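Local coordinates for YopX protein (Bacillus subtilis, PDB 2I2L) that is of unknown function but is encoded by the SPbeta prophage of Bacillus subtilis and forms a homodimer, at the interface of chains A and B. Coordinates in Å, arbitrary orientation; residue numbers count along the deposited sequence, not the author numbering. Chains: chain A/B, YopX protein.

Contact 1 and contact 2 are separate patches of one two-fold symmetric dimer interface; the centres of their C-alpha atoms lie about 21 Å apart. They have no residue in common. Contact 1 joins the start of strand 92-96 to its own twin, backed by strand 106-108 and the 3-10 helix 109-111. Contact 2 joins strand 22-25 of chain A to strand 21-25 of chain B, beside strand 5-8. Both bring antiparallel backbone segments together across the chains, so the homodimer is held by segments far apart in the sequence, a spacing that may limit rocking of one subunit against the other.

Contact 1: the interface of chains A and B. Residues chain A 91-93, 108, 111; chain B 91-93, 108, 111.
A:Val92 and B:Val92 meet side by side near the two-fold axis, their side chains pointing the same way and their CB atoms 3.9 Å apart. Each valine loses more surface to the partner than any other residue of this patch, 44 Å² for A:Val92 and 47 Å² for B:Val92. The backbones pair in the antiparallel sense, and the hydrogen bonds flank the valine pair instead of joining it. B:Phe93 N donates to A:Gly91 O at 2.9 Å, and A:Phe93 N returns the same bond to B:Gly91 O. Both are straight, with 167° and 171° at the hydrogen, and each donor sits nearly in line with the carbonyl it meets. The glycines precede the strands and have positive phi.

Beyond the backbone pairing, each valine reaches tip to tip toward the tryptophan of the other subunit. CG1 of B:Val92 lies over one face of the A:Trp111 indole, displaced toward the rim, and is 3.7 Å from CZ2 of the benzo ring. A:Ala108 CB touches that same face, so one face of the indole receives both a methyl of its own chain and one of the partner. The twin arrangement has A:Val92 CG1 3.8 Å from B:Trp111 CZ2, while B:Ala108 CB lies against the same face from within chain B. In A:Trp111, CG is anti to the carbonyl carbon (chi1 -70°), a turn that carries the indole toward the other subunit. The far end of each benzo ring reaches the partner's Ala108 backbone: B:Trp111 CH2 comes 3.6 Å from A:Ala108 N, which lies in the ring plane at its edge, a packing contact of ring carbon against backbone nitrogen.

The hydrogen-bonded backbones and the apolar packing of valines against indoles together join the subunits of the homodimer near their two-fold axis.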
loop_
_atom_site.group_PDB
_atom_site.type_symbol
_atom_site.label_atom_id
_atom_site.label_comp_id
_atom_site.label_asym_id
_atom_site.label_seq_id
_atom_site.Cartn_x
_atom_site.Cartn_y
_atom_site.Cartn_z
ATOM N N GLY A 91 1.016 -7.549 1.190
ATOM C CA GLY A 91 1.313 -6.362 1.962
ATOM C C GLY A 91 2.745 -5.886 1.814
ATOM O O GLY A 91 3.267 -5.184 2.685
ATOM N N VAL A 92 3.397 -6.261 0.720
ATOM C CA VAL A 92 4.768 -5.814 0.511
ATOM C C VAL A 92 5.187 -5.744 -0.953
ATOM O O VAL A 92 4.861 -6.629 -1.751
ATOM C CB VAL A 92 5.774 -6.701 1.313
ATOM C CG1 VAL A 92 5.255 -8.118 1.406
ATOM C CG2 VAL A 92 7.153 -6.677 0.656
ATOM N N PHE A 93 5.872 -4.659 -1.307
ATOM C CA PHE A 93 6.385 -4.490 -2.661
ATOM C C PHE A 93 7.632 -5.366 -2.681
ATOM O O PHE A 93 8.635 -5.065 -2.028
ATOM C CB PHE A 93 6.744 -3.029 -2.927
ATOM C CG PHE A 93 5.549 -2.129 -3.050
ATOM C CD1 PHE A 93 5.209 -1.562 -4.280
ATOM C CD2 PHE A 93 4.762 -1.844 -1.944
ATOM C CE1 PHE A 93 4.096 -0.713 -4.407
ATOM C CE2 PHE A 93 3.645 -0.999 -2.055
ATOM C CZ PHE A 93 3.310 -0.429 -3.294
ATOM N N ALA A 108 11.412 -7.387 0.081
ATOM C CA ALA A 108 10.946 -6.025 -0.108
ATOM C C ALA A 108 11.959 -5.326 -0.991
ATOM O O ALA A 108 13.146 -5.611 -0.903
ATOM C CB ALA A 108 10.839 -5.315 1.233
ATOM N N TRP A 111 14.332 -3.431 0.999
ATOM C CA TRP A 111 15.157 -4.262 1.874
ATOM C C TRP A 111 16.267 -4.953 1.085
ATOM O O TRP A 111 16.940 -5.845 1.606
ATOM C CB TRP A 111 14.301 -5.316 2.597
ATOM C CG TRP A 111 13.386 -4.733 3.638
ATOM C CD1 TRP A 111 13.259 -3.406 3.976
ATOM C CD2 TRP A 111 12.438 -5.442 4.448
ATOM N NE1 TRP A 111 12.289 -3.253 4.937
ATOM C CE2 TRP A 111 11.768 -4.480 5.244
ATOM C CE3 TRP A 111 12.085 -6.791 4.572
ATOM C CZ2 TRP A 111 10.763 -4.833 6.156
ATOM C CZ3 TRP A 111 11.084 -7.139 5.479
ATOM C CH2 TRP A 111 10.434 -6.161 6.256
ATOM N N GLY B 91 7.365 0.572 1.835
ATOM C CA GLY B 91 6.740 -0.340 0.897
ATOM C C GLY B 91 6.386 -1.689 1.479
ATOM O O GLY B 91 6.096 -2.636 0.750
ATOM N N VAL B 92 6.410 -1.795 2.796
ATOM C CA VAL B 92 6.060 -3.060 3.417
ATOM C C VAL B 92 5.335 -2.886 4.742
ATOM O O VAL B 92 5.681 -2.032 5.553
ATOM C CB VAL B 92 7.321 -3.978 3.577
ATOM C CG1 VAL B 92 8.582 -3.134 3.647
ATOM C CG2 VAL B 92 7.187 -4.857 4.809
ATOM N N PHE B 93 4.283 -3.682 4.914
ATOM C CA PHE B 93 3.486 -3.688 6.133
ATOM C C PHE B 93 4.303 -4.514 7.110
ATOM O O PHE B 93 4.114 -5.725 7.228
ATOM C CB PHE B 93 2.133 -4.360 5.883
ATOM C CG PHE B 93 1.124 -3.459 5.246
ATOM C CD1 PHE B 93 0.070 -2.940 5.990
ATOM C CD2 PHE B 93 1.247 -3.086 3.918
ATOM C CE1 PHE B 93 -0.848 -2.053 5.418
ATOM C CE2 PHE B 93 0.334 -2.197 3.336
ATOM C CZ PHE B 93 -0.716 -1.680 4.089
ATOM N N ALA B 108 7.764 -8.526 7.343
ATOM C CA ALA B 108 6.487 -8.270 6.694
ATOM C C ALA B 108 5.430 -9.080 7.425
ATOM O O ALA B 108 5.630 -10.267 7.682
ATOM C CB ALA B 108 6.550 -8.694 5.239
ATOM N N TRP B 111 4.687 -12.246 6.138
ATOM C CA TRP B 111 5.836 -13.137 6.088
ATOM C C TRP B 111 6.166 -13.711 7.460
ATOM O O TRP B 111 7.219 -14.333 7.638
ATOM C CB TRP B 111 7.066 -12.409 5.513
ATOM C CG TRP B 111 6.966 -12.110 4.035
ATOM C CD1 TRP B 111 6.018 -12.580 3.161
ATOM C CD2 TRP B 111 7.859 -11.305 3.254
ATOM N NE1 TRP B 111 6.269 -12.118 1.890
ATOM C CE2 TRP B 111 7.394 -11.331 1.920
ATOM C CE3 TRP B 111 9.007 -10.563 3.552
ATOM C CZ2 TRP B 111 8.038 -10.641 0.884
ATOM C CZ3 TRP B 111 9.649 -9.878 2.524
ATOM C CH2 TRP B 111 9.160 -9.923 1.208
#

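Contact 2: the interface of chains A and B. Residues chain A 1, 3, 5, 16, 21-23, 56; chain B 25-27, 29.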
loop_
_atom_site.group_PDB
_atom_site.type_symbol
_atom_site.label_atom_id
_atom_site.label_comp_id
_atom_site.label_asym_id
_atom_site.label_seq_id
_atom_site.Cartn_x
_atom_site.Cartn_y
_atom_site.Cartn_z
HETATM N N MSE A 1 3.548 10.595 3.193
HETATM C CA MSE A 1 2.319 10.604 2.348
HETATM C C MSE A 1 2.113 9.293 1.591
HETATM O O MSE A 1 2.982 8.854 0.838
HETATM C CB MSE A 1 2.384 11.746 1.338
HETATM C CG MSE A 1 1.164 11.812 0.444
HETATM SE SE MSE A 1 1.546 12.612 -1.266
HETATM C CE MSE A 1 1.950 11.003 -2.268
ATOM N N THR A 3 -0.126 8.576 -0.836
ATOM C CA THR A 3 -1.076 8.988 -1.841
ATOM C C THR A 3 -0.593 8.670 -3.252
ATOM O O THR A 3 -1.392 8.587 -4.176
ATOM C CB THR A 3 -1.370 10.507 -1.670
ATOM O OG1 THR A 3 -2.366 10.683 -0.656
ATOM C CG2 THR A 3 -1.849 11.134 -2.957
ATOM N N TYR A 5 0.188 7.202 -6.607
ATOM C CA TYR A 5 -0.458 6.153 -7.383
ATOM C C TYR A 5 -0.292 6.518 -8.854
ATOM O O TYR A 5 0.132 7.632 -9.183
ATOM C CB TYR A 5 -1.966 6.083 -7.030
ATOM C CG TYR A 5 -2.822 7.185 -7.646
ATOM C CD1 TYR A 5 -3.167 7.157 -9.006
ATOM C CD2 TYR A 5 -3.213 8.297 -6.898
ATOM C CE1 TYR A 5 -3.855 8.199 -9.596
ATOM C CE2 TYR A 5 -3.913 9.357 -7.487
ATOM C CZ TYR A 5 -4.219 9.299 -8.832
ATOM O OH TYR A 5 -4.847 10.368 -9.419
ATOM N N TRP A 16 -0.319 10.427 -10.295
ATOM C CA TRP A 16 -1.116 11.163 -9.316
ATOM C C TRP A 16 -0.892 12.677 -9.281
ATOM O O TRP A 16 -1.848 13.440 -9.140
ATOM C CB TRP A 16 -0.856 10.597 -7.921
ATOM C CG TRP A 16 0.579 10.708 -7.499
ATOM C CD1 TRP A 16 1.586 9.820 -7.761
ATOM C CD2 TRP A 16 1.173 11.777 -6.749
ATOM N NE1 TRP A 16 2.766 10.268 -7.216
ATOM C CE2 TRP A 16 2.541 11.467 -6.592
ATOM C CE3 TRP A 16 0.678 12.966 -6.197
ATOM C CZ2 TRP A 16 3.426 12.305 -5.896
ATOM C CZ3 TRP A 16 1.557 13.802 -5.504
ATOM C CH2 TRP A 16 2.916 13.465 -5.360
ATOM N N LEU A 21 -5.547 15.758 -12.395
ATOM C CA LEU A 21 -6.011 14.430 -12.041
ATOM C C LEU A 21 -6.396 14.313 -10.581
ATOM O O LEU A 21 -5.837 14.982 -9.706
ATOM C CB LEU A 21 -4.957 13.372 -12.378
ATOM C CG LEU A 21 -4.872 13.010 -13.862
ATOM C CD1 LEU A 21 -4.381 14.221 -14.620
ATOM C CD2 LEU A 21 -3.935 11.832 -14.089
ATOM N N SER A 22 -7.384 13.465 -10.342
ATOM C CA SER A 22 -7.863 13.183 -9.001
ATOM C C SER A 22 -8.409 11.769 -9.083
ATOM O O SER A 22 -9.160 11.441 -9.999
ATOM C CB SER A 22 -8.988 14.131 -8.592
ATOM O OG SER A 22 -10.221 13.713 -9.157
ATOM N N LEU A 23 -8.011 10.930 -8.138
ATOM C CA LEU A 23 -8.469 9.556 -8.099
ATOM C C LEU A 23 -9.658 9.455 -7.147
ATOM O O LEU A 23 -9.688 10.097 -6.089
ATOM C CB LEU A 23 -7.337 8.658 -7.621
ATOM C CG LEU A 23 -7.642 7.170 -7.562
ATOM C CD1 LEU A 23 -8.187 6.689 -8.920
ATOM C CD2 LEU A 23 -6.362 6.438 -7.158
ATOM N N TRP A 56 -0.174 1.410 -6.984
ATOM C CA TRP A 56 0.191 2.296 -5.894
ATOM C C TRP A 56 1.699 2.503 -5.806
ATOM O O TRP A 56 2.506 1.681 -6.269
ATOM C CB TRP A 56 -0.332 1.765 -4.553
ATOM C CG TRP A 56 -1.827 1.689 -4.477
ATOM C CD1 TRP A 56 -2.592 0.563 -4.575
ATOM C CD2 TRP A 56 -2.742 2.780 -4.316
ATOM N NE1 TRP A 56 -3.921 0.886 -4.489
ATOM C CE2 TRP A 56 -4.045 2.245 -4.330
ATOM C CE3 TRP A 56 -2.587 4.167 -4.164
ATOM C CZ2 TRP A 56 -5.192 3.032 -4.195
ATOM C CZ3 TRP A 56 -3.733 4.959 -4.028
ATOM C CH2 TRP A 56 -5.021 4.382 -4.046
ATOM N N ILE B 25 -8.506 11.400 -3.797
ATOM C CA ILE B 25 -7.102 11.779 -3.774
ATOM C C ILE B 25 -6.872 12.918 -4.775
ATOM O O ILE B 25 -7.110 12.759 -5.973
ATOM C CB ILE B 25 -6.206 10.590 -4.167
ATOM C CG1 ILE B 25 -6.232 9.529 -3.073
ATOM C CG2 ILE B 25 -4.790 11.077 -4.414
ATOM C CD1 ILE B 25 -5.567 8.257 -3.467
ATOM N N LYS B 26 -6.414 14.068 -4.296
ATOM C CA LYS B 26 -6.173 15.182 -5.201
ATOM C C LYS B 26 -4.742 15.204 -5.719
ATOM O O LYS B 26 -3.856 14.522 -5.189
ATOM C CB LYS B 26 -6.492 16.516 -4.526
ATOM C CG LYS B 26 -7.778 17.184 -5.018
ATOM C CD LYS B 26 -9.009 16.798 -4.187
ATOM C CE LYS B 26 -10.278 17.567 -4.632
ATOM N NZ LYS B 26 -11.443 17.387 -3.684
ATOM N N SER B 27 -4.523 16.009 -6.757
ATOM C CA SER B 27 -3.212 16.128 -7.383
ATOM C C SER B 27 -2.115 16.619 -6.464
ATOM O O SER B 27 -0.951 16.279 -6.655
ATOM C CB SER B 27 -3.276 17.054 -8.591
ATOM O OG SER B 27 -2.011 17.083 -9.228
ATOM N N GLY B 29 -1.764 15.720 -3.652
ATOM C CA GLY B 29 -1.536 14.637 -2.717
ATOM C C GLY B 29 -2.504 14.620 -1.561
ATOM O O GLY B 29 -2.467 13.700 -0.748
#
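A:Leu23 and B:Ile25 pair in an antiparallel strand-to-strand interface, which fastens the two subunits of the homodimer through their backbones and packs B:Ile25 against the neighbouring chain, an arrangement that recurs with the chains exchanged. Two hydrogen bonds link this pair directly: B:Ile25 N donates to A:Leu23 O at 2.9 Å, and A:Leu23 N donates to B:Ile25 O at 3.0 Å. The first is the straighter of the two, and both donors lie in the carbonyl plane they address.

B:Ile25 gives up 89 Å² to chain A, far more than its neighbours here, and its two branches are divided between different partners. CG2, anti to the backbone N, passes alongside A:Thr3, whose CG2 methyl it meets while the two side chains run in opposite directions. The same branch reaches the A:Tyr5 ring in its plane, at the edge, 3.6 Å from CE2. That ring is held from within chain A, with A:Leu23 CD2 over the centre of one face and A:Trp16 CB against the other. The longer branch ends in CD1, which lies 3.8 Å from A:Trp56 CZ3, again at the edge and in plane. The isoleucine thus meets both rings at their rims.

Farther along, B:Gly29 buries 47 Å². A:Thr3 OG1 donates to its carbonyl oxygen at 3.0 Å, from a position tilted 28° out of the carbonyl plane. In A:Thr3, a chi1 of -83°, with OG1 anti to the carbonyl carbon, points the hydroxyl at that oxygen, while the CG2 methyl packs on B:Gly29 CA at 3.5 Å as well as on B:Ile25.

In the fold, the site brings strand 22-25 of chain A against the end of strand 21-25 of chain B and the loop after it, with A:Thr3 just before strand 5-8 and A:Trp56 closing strand 53-56.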